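Local coordinates for protein DegQ (Legionella pneumophila, PDB 4YO1) that probably cleaves proteins as a periplasmic serine endopeptidase of the HtrA type, here as its protease domain and first PDZ domain with the nucleophile replaced, at residues D143-E146 and V147-V151; N287-P291 and A292-G296. The protein carries 1 engineered substitution. One frame throughout, in Å; residues are numbered along the deposited sequence.

Contact 1: residues D143-E146 and V147-V151. With CD (cadmium ion), chain C; CD (cadmium ion), chain E.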
ATOM      1  N   ASP A 143       1.267   2.917  24.050  1.00 59.59           N
ATOM      2  CA  ASP A 143       2.569   3.386  24.503  1.00 59.90           C
ATOM      3  C   ASP A 143       3.682   2.488  23.977  1.00 59.15           C
ATOM      4  O   ASP A 143       4.793   2.946  23.718  1.00 59.77           O
ATOM      5  CB  ASP A 143       2.615   3.479  26.028  1.00 62.86           C
ATOM      6  CG  ASP A 143       1.653   4.509  26.567  1.00 63.89           C
ATOM      7  OD1 ASP A 143       1.017   5.193  25.733  1.00 62.85           O
ATOM      8  OD2 ASP A 143       1.539   4.651  27.809  1.00 65.42           O
ATOM      9  N   LYS A 144       3.373   1.207  23.813  1.00 58.18           N
ATOM     10  CA  LYS A 144       4.349   0.250  23.310  1.00 58.72           C
ATOM     11  C   LYS A 144       4.544   0.407  21.808  1.00 54.47           C
ATOM     12  O   LYS A 144       5.475  -0.149  21.236  1.00 53.28           O
ATOM     13  CB  LYS A 144       3.928  -1.183  23.652  1.00 62.86           C
ATOM     14  CG  LYS A 144       4.326  -1.634  25.055  1.00 68.44           C
ATOM     15  CD  LYS A 144       3.183  -2.354  25.775  1.00 72.21           C
ATOM     16  CE  LYS A 144       2.720  -3.631  25.055  1.00 74.72           C
ATOM     17  NZ  LYS A 144       3.654  -4.793  25.230  1.00 78.30           N
ATOM     18  N   LEU A 145       3.657   1.178  21.184  1.00 53.23           N
ATOM     19  CA  LEU A 145       3.673   1.399  19.740  1.00 51.69           C
ATOM     20  C   LEU A 145       4.899   2.176  19.265  1.00 53.78           C
ATOM     21  O   LEU A 145       5.254   3.221  19.811  1.00 54.05           O
ATOM     22  CB  LEU A 145       2.428   2.165  19.304  1.00 48.97           C
ATOM     23  CG  LEU A 145       1.380   1.481  18.433  1.00 48.13           C
ATOM     24  CD1 LEU A 145       0.534   2.546  17.768  1.00 46.54           C
ATOM     25  CD2 LEU A 145       2.014   0.587  17.392  1.00 49.19           C
ATOM     26  N   GLU A 146       5.531   1.662  18.220  1.00 55.89           N
ATOM     27  CA  GLU A 146       6.659   2.333  17.585  1.00 56.37           C
ATOM     28  C   GLU A 146       6.510   2.292  16.068  1.00 50.98           C
ATOM     29  O   GLU A 146       5.947   1.355  15.519  1.00 48.86           O
ATOM     30  CB  GLU A 146       7.971   1.650  17.968  1.00 61.91           C
ATOM     31  CG  GLU A 146       8.373   1.795  19.418  1.00 65.99           C
ATOM     32  CD  GLU A 146       9.775   1.269  19.676  1.00 72.66           C
ATOM     33  OE1 GLU A 146       9.898   0.092  20.086  1.00 75.86           O
ATOM     34  OE2 GLU A 146      10.756   2.022  19.462  1.00 74.38           O
ATOM     35  N   VAL A 147       7.036   3.304  15.397  1.00 48.39           N
ATOM     36  CA  VAL A 147       7.025   3.323  13.947  1.00 45.50           C
ATOM     37  C   VAL A 147       7.806   2.114  13.419  1.00 42.94           C
ATOM     38  O   VAL A 147       8.879   1.778  13.925  1.00 44.32           O
ATOM     39  CB  VAL A 147       7.545   4.684  13.395  1.00 38.92           C
ATOM     40  CG1 VAL A 147       7.962   5.593  14.537  1.00 39.85           C
ATOM     41  CG2 VAL A 147       8.680   4.479  12.416  1.00 40.35           C
ATOM     42  N   GLY A 148       7.230   1.431  12.435  1.00 39.85           N
ATOM     43  CA  GLY A 148       7.791   0.183  11.951  1.00 40.13           C
ATOM     44  C   GLY A 148       6.960  -1.023  12.338  1.00 39.79           C
ATOM     45  O   GLY A 148       7.035  -2.071  11.703  1.00 41.38           O
ATOM     46  N   ASP A 149       6.180  -0.881  13.402  1.00 39.74           N
ATOM     47  CA  ASP A 149       5.263  -1.921  13.829  1.00 40.58           C
ATOM     48  C   ASP A 149       4.253  -2.160  12.724  1.00 39.15           C
ATOM     49  O   ASP A 149       3.742  -1.210  12.145  1.00 38.75           O
ATOM     50  CB  ASP A 149       4.526  -1.492  15.100  1.00 43.41           C
ATOM     51  CG  ASP A 149       5.398  -1.551  16.336  1.00 49.59           C
ATOM     52  OD1 ASP A 149       6.298  -2.412  16.404  1.00 54.15           O
ATOM     53  OD2 ASP A 149       5.178  -0.741  17.254  1.00 50.33           O
ATOM     54  N   TYR A 150       3.971  -3.425  12.424  1.00 38.86           N
ATOM     55  CA  TYR A 150       2.954  -3.754  11.437  1.00 36.62           C
ATOM     56  C   TYR A 150       1.599  -3.421  12.017  1.00 34.87           C
ATOM     57  O   TYR A 150       1.446  -3.271  13.218  1.00 34.37           O
ATOM     58  CB  TYR A 150       3.015  -5.232  11.038  1.00 37.69           C
ATOM     59  CG  TYR A 150       4.329  -5.625  10.416  1.00 38.77           C
ATOM     60  CD1 TYR A 150       4.693  -5.148   9.170  1.00 38.93           C
ATOM     61  CD2 TYR A 150       5.209  -6.464  11.082  1.00 36.83           C
ATOM     62  CE1 TYR A 150       5.904  -5.497   8.609  1.00 41.63           C
ATOM     63  CE2 TYR A 150       6.405  -6.819  10.533  1.00 38.64           C
ATOM     64  CZ  TYR A 150       6.755  -6.338   9.302  1.00 42.23           C
ATOM     65  OH  TYR A 150       7.963  -6.704   8.756  1.00 44.05           O
ATOM     66  N   VAL A 151       0.602  -3.329  11.156  1.00 36.88           N
ATOM     67  CA  VAL A 151      -0.656  -2.720  11.547  1.00 36.17           C
ATOM     68  C   VAL A 151      -1.758  -3.054  10.546  1.00 37.12           C
ATOM     69  O   VAL A 151      -1.508  -3.094   9.342  1.00 37.54           O
ATOM     70  CB  VAL A 151      -0.447  -1.198  11.687  1.00 33.87           C
ATOM     71  CG1 VAL A 151      -1.253  -0.415  10.662  1.00 32.00           C
ATOM     72  CG2 VAL A 151      -0.707  -0.764  13.109  1.00 31.80           C
TER
HETATM   73 CD    CD C 402       0.499   6.545  29.019  1.00135.38          CD
HETATM   74 CD    CD E 404      11.585  -1.656  19.971  1.00113.62          CD
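Glu146 and Asp149 hold each other across a type II beta turn that delivers the chain into strand 150-155, the first strand of the second beta-barrel of the trypsin-like protease domain. One backbone bond closes the turn and one side-chain bond braces it. The backbone bond runs from Asp149 N to Glu146 O, 3.1 Å apart. The side chain of Asp149 reaches back the other way, and its OD2 accepts the amide of Glu146 at 2.6 Å with an N-H...O angle of 164°. The donor approaches on the anti side of the carboxylate and lies 32° out of its plane. With CG set beside its own backbone N (chi1 -74°), Asp149 brings OD2 next to the backbone N-H of Glu146. The other oxygen, OD1, bonds to Ser21 of the second subunit. Gly148 takes the third position of the turn, where phi is positive.

Leu145 lays its CD2 methyl beside the Asp149 carboxylate, the two side chains crossing obliquely. Its apolar packing is with the barrel, where it is buried on Val174, Ile191 and Ile214. Val147 packs instead on Leu26 of the second subunit, so the turn is also a subunit contact.

Two carboxylates, one before the turn and one at its first residue, bind cadmium. Asp143 OD2 binds one cadmium ion at 2.5 Å, an ion it shares with Gln288 of the PDZ domain, while Asp143 OD1 makes a weak hydrogen bond to Asn237. Beyond CG the Glu146 chain is extended, which carries its carboxylate away from Asp149. There OE2 forms a salt bridge with Lys27 of the second subunit, and Glu146 OE1 coordinates a second cadmium ion at 2.4 Å.

Contact 2: residues N287-P291 and A292-G296. With CD (cadmium ion), chain C.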
ATOM      1  N   ASN A 287      -2.961  14.310  32.458  1.00 72.95           N
ATOM      2  CA  ASN A 287      -2.109  13.375  31.741  1.00 75.61           C
ATOM      3  C   ASN A 287      -0.645  13.480  32.160  1.00 78.46           C
ATOM      4  O   ASN A 287      -0.115  14.574  32.376  1.00 80.40           O
ATOM      5  CB  ASN A 287      -2.295  13.525  30.233  1.00 76.21           C
ATOM      6  CG  ASN A 287      -3.689  13.111  29.788  1.00 77.21           C
ATOM      7  OD1 ASN A 287      -4.616  13.048  30.598  1.00 77.75           O
ATOM      8  ND2 ASN A 287      -3.840  12.813  28.502  1.00 77.68           N
ATOM      9  N   GLN A 288      -0.010  12.322  32.306  1.00 78.53           N
ATOM     10  CA  GLN A 288       1.318  12.253  32.895  1.00 81.57           C
ATOM     11  C   GLN A 288       2.394  12.949  32.074  1.00 81.39           C
ATOM     12  O   GLN A 288       2.387  12.876  30.847  1.00 80.73           O
ATOM     13  CB  GLN A 288       1.687  10.799  33.260  1.00 84.89           C
ATOM     14  CG  GLN A 288       1.752   9.812  32.075  1.00 88.54           C
ATOM     15  CD  GLN A 288       0.395   9.221  31.679  1.00 89.17           C
ATOM     16  OE1 GLN A 288       0.366   8.166  31.047  1.00 90.01           O
ATOM     17  NE2 GLN A 288      -0.703   9.844  32.048  1.00 89.34           N
ATOM     18  N   ASN A 289       3.302  13.637  32.764  1.00 82.57           N
ATOM     19  CA  ASN A 289       4.402  14.388  32.146  1.00 82.97           C
ATOM     20  C   ASN A 289       3.989  15.518  31.199  1.00 81.68           C
ATOM     21  O   ASN A 289       4.773  15.954  30.356  1.00 82.46           O
ATOM     22  CB  ASN A 289       5.410  13.454  31.467  1.00 84.95           C
ATOM     23  CG  ASN A 289       6.256  12.689  32.461  1.00 87.29           C
ATOM     24  OD1 ASN A 289       6.536  13.169  33.560  1.00 88.82           O
ATOM     25  ND2 ASN A 289       6.670  11.487  32.080  1.00 87.87           N
ATOM     26  N   SER A 290       2.755  15.991  31.351  1.00 78.19           N
ATOM     27  CA  SER A 290       2.272  17.147  30.613  1.00 75.51           C
ATOM     28  C   SER A 290       2.741  18.401  31.355  1.00 74.58           C
ATOM     29  O   SER A 290       3.143  18.312  32.511  1.00 74.55           O
ATOM     30  CB  SER A 290       0.744  17.105  30.544  1.00 74.29           C
ATOM     31  OG  SER A 290       0.166  17.119  31.839  1.00 74.06           O
ATOM     32  N   PRO A 291       2.690  19.577  30.709  1.00 74.76           N
ATOM     33  CA  PRO A 291       3.164  20.776  31.414  1.00 74.33           C
ATOM     34  C   PRO A 291       2.434  21.067  32.729  1.00 72.89           C
ATOM     35  O   PRO A 291       3.048  21.581  33.666  1.00 73.69           O
ATOM     36  CB  PRO A 291       2.897  21.891  30.408  1.00 74.42           C
ATOM     37  CG  PRO A 291       2.925  21.223  29.097  1.00 74.38           C
ATOM     38  CD  PRO A 291       2.317  19.877  29.315  1.00 74.12           C
ATOM     39  N   ALA A 292       1.151  20.736  32.804  1.00 70.09           N
ATOM     40  CA  ALA A 292       0.380  21.017  34.008  1.00 68.76           C
ATOM     41  C   ALA A 292       0.699  20.045  35.145  1.00 68.14           C
ATOM     42  O   ALA A 292       0.720  20.432  36.312  1.00 68.44           O
ATOM     43  CB  ALA A 292      -1.095  21.013  33.703  1.00 67.02           C
ATOM     44  N   GLN A 293       0.942  18.783  34.810  1.00 67.70           N
ATOM     45  CA  GLN A 293       1.394  17.839  35.820  1.00 69.53           C
ATOM     46  C   GLN A 293       2.702  18.351  36.381  1.00 72.88           C
ATOM     47  O   GLN A 293       2.920  18.341  37.589  1.00 74.00           O
ATOM     48  CB  GLN A 293       1.600  16.436  35.243  1.00 69.42           C
ATOM     49  CG  GLN A 293       2.536  15.585  36.098  1.00 70.61           C
ATOM     50  CD  GLN A 293       2.181  14.106  36.105  1.00 70.35           C
ATOM     51  OE1 GLN A 293       3.044  13.252  35.912  1.00 71.32           O
ATOM     52  NE2 GLN A 293       0.913  13.799  36.346  1.00 69.55           N
ATOM     53  N   LEU A 294       3.555  18.827  35.481  1.00 75.10           N
ATOM     54  CA  LEU A 294       4.873  19.320  35.843  1.00 76.98           C
ATOM     55  C   LEU A 294       4.794  20.728  36.400  1.00 76.29           C
ATOM     56  O   LEU A 294       5.746  21.222  36.998  1.00 77.38           O
ATOM     57  CB  LEU A 294       5.790  19.295  34.624  1.00 79.30           C
ATOM     58  CG  LEU A 294       5.828  17.944  33.906  1.00 78.62           C
ATOM     59  CD1 LEU A 294       6.622  18.036  32.613  1.00 78.89           C
ATOM     60  CD2 LEU A 294       6.366  16.838  34.819  1.00 78.81           C
ATOM     61  N   ALA A 295       3.659  21.381  36.188  1.00 73.86           N
ATOM     62  CA  ALA A 295       3.402  22.647  36.843  1.00 74.11           C
ATOM     63  C   ALA A 295       2.827  22.352  38.215  1.00 73.45           C
ATOM     64  O   ALA A 295       2.590  23.258  39.007  1.00 74.41           O
ATOM     65  CB  ALA A 295       2.445  23.465  36.045  1.00 73.75           C
ATOM     66  N   GLY A 296       2.591  21.070  38.476  1.00 72.69           N
ATOM     67  CA  GLY A 296       2.147  20.614  39.779  1.00 73.97           C
ATOM     68  C   GLY A 296       0.651  20.387  39.936  1.00 74.54           C
ATOM     69  O   GLY A 296       0.166  20.144  41.041  1.00 74.57           O
TER
HETATM   70 CD    CD C 402       0.499   6.545  29.019  1.00135.38          CD
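Gln293 has CG anti to its own backbone N (chi1 159°) and bends at chi2, which folds its amide back alongside Gln288 CA and the N-H of Asn289, while Ser290 holds OG between its backbone N and carbonyl carbon (chi1 60°), facing the start of the helix. From there Ser290 acts as N-cap: OG accepts a weak bond from Gln293 N at 3.5 Å and gives its own proton to Asn287 O at 2.6 Å. The serine therefore ties the type II turn from Asn287 to Ser290 to the first helical turn. Gln293 OE1 accepts from Asn289 N at 3.2 Å, a straight N-H but one that comes from above the carbonyl plane. Leu294 N closes the helical turn on Ser290 O at 3.0 Å, and the leucine side chain lies across Asn289, CD2 coming 3.9 Å from OD1 of Asn289. Gly296 ends the helix in a Schellman motif. Gln288 OE1 binds cadmium at 2.6 Å. Within the PDZ domain this short, weakly bonded helix 291-294 follows strand 281-286 and precedes strand 302-306, with Pro291 resting on Met257 and Thr348, and Ala292 on Leu256.

Contact 1 belongs to the protease domain and contact 2 to the PDZ domain; their centres lie 25 Å apart, and the two do not touch. One cadmium ion joins them, taking a carboxylate oxygen from 143-146 and an amide oxygen from 287-291, so the metal bridges the domains in this crystal. Both are partly buried and contain a type II turn, leading into a barrel strand in contact 1 and a short helix in contact 2. Leu145 and Gly148 are buried in the first, Ser290 and Ala292 in the second, whereas Lys144, Gln288, Asn289 and Leu294 are exposed. An aspartate carboxylate fastens the first, neutral serine and glutamine groups the second. Only contact 1 meets another chain of the assembly.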